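Local atomic coordinates of Methylcobalamin\: coenzyme M methyltransferase (Methanosarcina mazei, PDB entry 4AY7), a protein that catalyses transfer of a methyl group from a methylated corrinoid to coenzyme M, a zinc-dependent step of methanogenesis. Residues T85-A90 with G152-P157; D222-F227 with S256-C261. One frame throughout, in Å; residues are numbered along the deposited sequence. Where two conformers were deposited one is given.

Both contacts belong to the TIM-barrel fold of the uroporphyrinogen decarboxylase family, and they follow one another along the chain. Contact 1 ties the short helix 86-90 to barrel strand 150-155; contact 2 joins helices 221-238 and 252-259, which flank strand 242-246. Their centres lie about 21 Å apart and their nearest atoms about 9 Å, so they do not touch. Neither reaches the metal held by H246, C248 and C325: the side chain of E155 is about 12 Å from the zinc ion and that of M258 about 10 Å. The side chain of T85 in contact 1 is about 7 Å from that of Q103, which binds coenzyme M in another structure of this protein. Contact 1 is wholly buried, whereas contact 2 includes the exposed R225.

Contact 1: residues T85-A90 with G152-P157; sequences TVLVEA and GGMEGP
Helix 86-90 packs across the C-terminal end of strand 152-155 of the TIM barrel, their axes 8.2 Å apart at closest and inclined at 54°, with T85 and E155 nearest each other by CA. The contact is a carboxylate set against the backbone amide N-H groups of a helix's first turn. T85 holds the N-cap position, but its hydroxyl makes no capping bond here; it bonds instead to the oxidised cysteine at position 83. E155 of the strand supplies an acceptor from outside the helix. Its OE2 receives the V88 N-H at 3.0 Å, nearly straight at 157°, and V88 N meets the oxygen close to the extension of its C-O bond. L87 N is nearer, 2.8 Å from E155 OE2, but the bond is bent and weak. A water 2.7 Å from E155 OE1 accepts the V86 N-H and can donate to OE1, although it has other acceptors in reach. V88 is thus bonded directly, L87 weakly, and V86 only by way of the water. Glutamate suits this place because its chain is long enough to reach from strand to helix, and the N-H groups at this helix start would be expected to favour the ionised carboxylate in this buried setting. A bend at chi2 (-89°) turns CD off the line of the chain. Aliphatic groups border the acid: L87 CB and both methyls of V88 lie against OE2, and V160 of the following helix touches E155, L87 and V88. L87, with CG anti to its backbone N, runs beside M154 and points the same way. Flexible M154, bent at chi3, brings its terminal methyl CE to 4.0 Å from L87 CD2.

Contact 2: residues D222-F227 with S256-C261; sequences DSFRQF and SDMADC
D257 OD2 takes the shortest polar bond of this contact, 2.7 Å from R225 NH1. OD2 lies in the guanidinium plane of R225, which approaches it from the syn side, about 31° out of the carboxylate plane. R225 is shared: its NH2 forms a longer salt bridge, 3.2 Å, to D222 OD1 on the anti side, one helical turn earlier. Arginine suits this exposed edge because its two terminal nitrogens can serve two acids at once, a bend at chi3 (-73°) swinging NE round while CG and CD rest against the D257 carboxylate. Beneath the charges the contact becomes apolar. F224 CE1 lies 3.7 Å from D257 CB, and F224 CZ is 4.1 Å from both M258 CG and C261 SG. The sulfur of C261 stands obliquely to the ring, 5.3 Å from its centroid, a Cys sulfur-aromatic contact. Phenylalanine is long and flat enough to cross to M258 of the other helix and C261 just beyond its end. L232 and K229 of helix 221-238 also touch F224 and C261, while I247, between the zinc ligands H246 and C248, touches F224 and M258, which places the helix pair next to the metal-binding loop after strand 242-246.

Contact 1: residues T85-A90 with G152-P157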
# COMPACT_ATOMS: atom_id res chain seq x y z
N THR A 85 -4.93 4.92 -8.07
CA THR A 85 -5.97 5.11 -9.08
C THR A 85 -5.97 4.11 -10.24
O THR A 85 -6.92 4.13 -11.09
CB THR A 85 -5.93 6.55 -9.75
OG1 THR A 85 -4.76 6.69 -10.56
CG2 THR A 85 -5.95 7.72 -8.71
N VAL A 86 -5.02 3.22 -10.33
CA VAL A 86 -4.99 2.35 -11.49
C VAL A 86 -6.28 1.52 -11.68
O VAL A 86 -6.81 1.38 -12.80
CB VAL A 86 -3.72 1.47 -11.51
CG1 VAL A 86 -3.72 0.41 -12.62
CG2 VAL A 86 -2.47 2.34 -11.67
N LEU A 87 -6.71 0.88 -10.60
CA LEU A 87 -7.81 -0.04 -10.69
C LEU A 87 -9.10 0.79 -10.87
O LEU A 87 -9.97 0.46 -11.65
CB LEU A 87 -7.86 -0.96 -9.42
CG LEU A 87 -9.09 -1.93 -9.35
CD1 LEU A 87 -9.14 -2.76 -10.65
CD2 LEU A 87 -9.03 -2.78 -8.07
N VAL A 88 -9.26 1.86 -10.11
CA VAL A 88 -10.53 2.61 -10.19
C VAL A 88 -10.72 3.22 -11.59
O VAL A 88 -11.85 3.25 -12.13
CB VAL A 88 -10.66 3.65 -9.05
CG1 VAL A 88 -10.80 2.91 -7.71
CG2 VAL A 88 -9.46 4.56 -8.96
N GLU A 89 -9.63 3.64 -12.21
CA GLU A 89 -9.66 4.09 -13.56
C GLU A 89 -10.02 2.98 -14.53
O GLU A 89 -10.77 3.24 -15.47
CB GLU A 89 -8.31 4.62 -13.96
CG GLU A 89 -8.27 5.09 -15.40
CD GLU A 89 -6.95 5.79 -15.75
OE1 GLU A 89 -5.93 5.28 -15.33
OE2 GLU A 89 -6.87 6.82 -16.47
N ALA A 90 -9.44 1.81 -14.38
CA ALA A 90 -9.83 0.64 -15.20
C ALA A 90 -11.30 0.28 -15.01
O ALA A 90 -11.97 -0.04 -15.99
CB ALA A 90 -8.90 -0.51 -14.91
N GLY A 152 3.44 -5.15 -4.93
CA GLY A 152 2.42 -4.54 -5.68
C GLY A 152 1.45 -3.79 -4.81
O GLY A 152 0.72 -4.37 -4.05
N GLY A 153 1.38 -2.49 -5.04
CA GLY A 153 0.48 -1.62 -4.32
C GLY A 153 -0.77 -1.33 -5.08
O GLY A 153 -0.75 -1.24 -6.34
N MET A 154 -1.87 -1.16 -4.35
CA MET A 154 -3.13 -0.78 -4.98
C MET A 154 -4.08 -0.24 -3.94
O MET A 154 -3.94 -0.51 -2.75
CB MET A 154 -3.75 -1.97 -5.69
CG MET A 154 -3.91 -3.16 -4.78
SD MET A 154 -4.63 -4.66 -5.49
CE MET A 154 -6.37 -4.22 -5.44
N GLU A 155 -5.04 0.50 -4.40
CA GLU A 155 -6.20 0.95 -3.63
C GLU A 155 -7.03 -0.27 -3.25
O GLU A 155 -7.13 -1.24 -3.97
CB GLU A 155 -7.03 2.01 -4.43
CG GLU A 155 -7.59 1.54 -5.73
CD GLU A 155 -6.62 1.76 -6.92
OE1 GLU A 155 -5.37 1.62 -6.77
OE2 GLU A 155 -7.12 1.99 -8.03
N GLY A 156 -7.49 -0.28 -2.00
CA GLY A 156 -8.19 -1.44 -1.45
C GLY A 156 -9.68 -1.36 -1.75
O GLY A 156 -10.18 -0.30 -2.25
N PRO A 157 -10.43 -2.41 -1.44
CA PRO A 157 -11.80 -2.46 -1.93
C PRO A 157 -12.71 -1.39 -1.36
O PRO A 157 -13.64 -0.96 -2.06
CB PRO A 157 -12.28 -3.84 -1.58
CG PRO A 157 -11.28 -4.46 -0.68
CD PRO A 157 -10.00 -3.68 -0.81
O HOH W 1 -3.14 2.09 -8.22

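Contact 2: residues D222-F227 with S256-C261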
# COMPACT_ATOMS: atom_id res chain seq x y z
N ASP A 222 -18.00 1.24 13.85
CA ASP A 222 -19.16 0.39 13.74
C ASP A 222 -19.44 -0.01 12.27
O ASP A 222 -19.81 -1.20 12.04
CB ASP A 222 -20.42 1.09 14.26
CG ASP A 222 -20.54 0.99 15.77
OD1 ASP A 222 -19.72 0.31 16.41
OD2 ASP A 222 -21.53 1.54 16.30
N SER A 223 -19.26 0.92 11.32
CA SER A 223 -19.41 0.61 9.91
C SER A 223 -18.33 -0.28 9.36
O SER A 223 -18.60 -1.13 8.45
CB SER A 223 -19.47 1.87 9.07
OG SER A 223 -20.77 2.40 9.25
N PHE A 224 -17.10 -0.10 9.90
CA PHE A 224 -16.04 -1.00 9.53
C PHE A 224 -16.44 -2.45 9.87
O PHE A 224 -16.23 -3.38 9.07
CB PHE A 224 -14.74 -0.61 10.25
CG PHE A 224 -13.58 -1.44 9.86
CD1 PHE A 224 -13.33 -2.65 10.52
CD2 PHE A 224 -12.70 -1.02 8.82
CE1 PHE A 224 -12.27 -3.42 10.12
CE2 PHE A 224 -11.66 -1.81 8.40
CZ PHE A 224 -11.39 -2.99 9.10
N ARG A 225 -16.90 -2.65 11.11
CA ARG A 225 -17.24 -4.01 11.57
C ARG A 225 -18.47 -4.55 10.89
O ARG A 225 -18.52 -5.71 10.55
CB ARG A 225 -17.40 -4.09 13.08
CG ARG A 225 -16.05 -3.95 13.77
CD ARG A 225 -16.22 -3.92 15.25
NE ARG A 225 -16.79 -2.68 15.81
CZ ARG A 225 -16.07 -1.67 16.26
NH1 ARG A 225 -14.74 -1.65 16.19
NH2 ARG A 225 -16.71 -0.66 16.79
N GLN A 226 -19.44 -3.70 10.61
CA GLN A 226 -20.68 -4.17 10.03
C GLN A 226 -20.54 -4.52 8.52
O GLN A 226 -21.12 -5.56 8.06
CB GLN A 226 -21.78 -3.14 10.16
CG GLN A 226 -22.99 -3.75 9.52
CD GLN A 226 -24.28 -3.10 9.92
OE1 GLN A 226 -24.29 -2.01 10.52
NE2 GLN A 226 -25.38 -3.71 9.51
N PHE A 227 -19.82 -3.66 7.77
CA PHE A 227 -19.74 -3.77 6.29
C PHE A 227 -18.39 -3.99 5.63
O PHE A 227 -18.31 -4.65 4.58
CB PHE A 227 -20.31 -2.53 5.60
CG PHE A 227 -21.69 -2.14 6.05
CD1 PHE A 227 -22.78 -2.89 5.70
CD2 PHE A 227 -21.89 -1.00 6.83
CE1 PHE A 227 -24.04 -2.52 6.13
CE2 PHE A 227 -23.13 -0.64 7.29
CZ PHE A 227 -24.20 -1.38 6.93
N SER A 256 -7.73 -3.72 16.26
CA SER A 256 -7.98 -5.14 16.61
C SER A 256 -8.87 -5.85 15.55
O SER A 256 -8.58 -6.96 15.16
CB SER A 256 -8.60 -5.26 18.03
OG SER A 256 -8.70 -6.61 18.40
N ASP A 257 -9.78 -5.11 14.94
CA ASP A 257 -10.64 -5.60 13.84
C ASP A 257 -9.82 -5.78 12.58
O ASP A 257 -10.01 -6.77 11.90
CB ASP A 257 -11.80 -4.66 13.61
CG ASP A 257 -12.67 -4.49 14.82
OD1 ASP A 257 -13.24 -5.51 15.21
OD2 ASP A 257 -12.79 -3.35 15.38
N MET A 258 -8.89 -4.87 12.29
CA MET A 258 -7.98 -5.06 11.18
C MET A 258 -7.20 -6.35 11.29
O MET A 258 -6.94 -7.02 10.30
CB MET A 258 -7.00 -3.88 11.12
CG MET A 258 -7.66 -2.54 10.67
SD MET A 258 -6.60 -1.10 10.87
CE MET A 258 -5.24 -1.58 9.80
N ALA A 259 -6.79 -6.69 12.55
CA ALA A 259 -6.00 -7.86 12.81
C ALA A 259 -6.76 -9.14 12.58
O ALA A 259 -6.14 -10.17 12.42
CB ALA A 259 -5.38 -7.81 14.23
N ASP A 260 -8.09 -9.06 12.57
CA ASP A 260 -8.96 -10.20 12.22
C ASP A 260 -9.28 -10.33 10.70
O ASP A 260 -10.09 -11.21 10.35
CB ASP A 260 -10.31 -10.06 12.96
CG ASP A 260 -10.22 -10.26 14.45
OD1 ASP A 260 -9.36 -11.02 14.94
OD2 ASP A 260 -11.04 -9.65 15.18
N CYS A 261 -8.67 -9.52 9.81
CA CYS A 261 -9.11 -9.51 8.39
C CYS A 261 -8.34 -10.50 7.53
O CYS A 261 -8.62 -10.62 6.35
CB CYS A 261 -9.06 -8.15 7.77
SG CYS A 261 -10.19 -6.90 8.44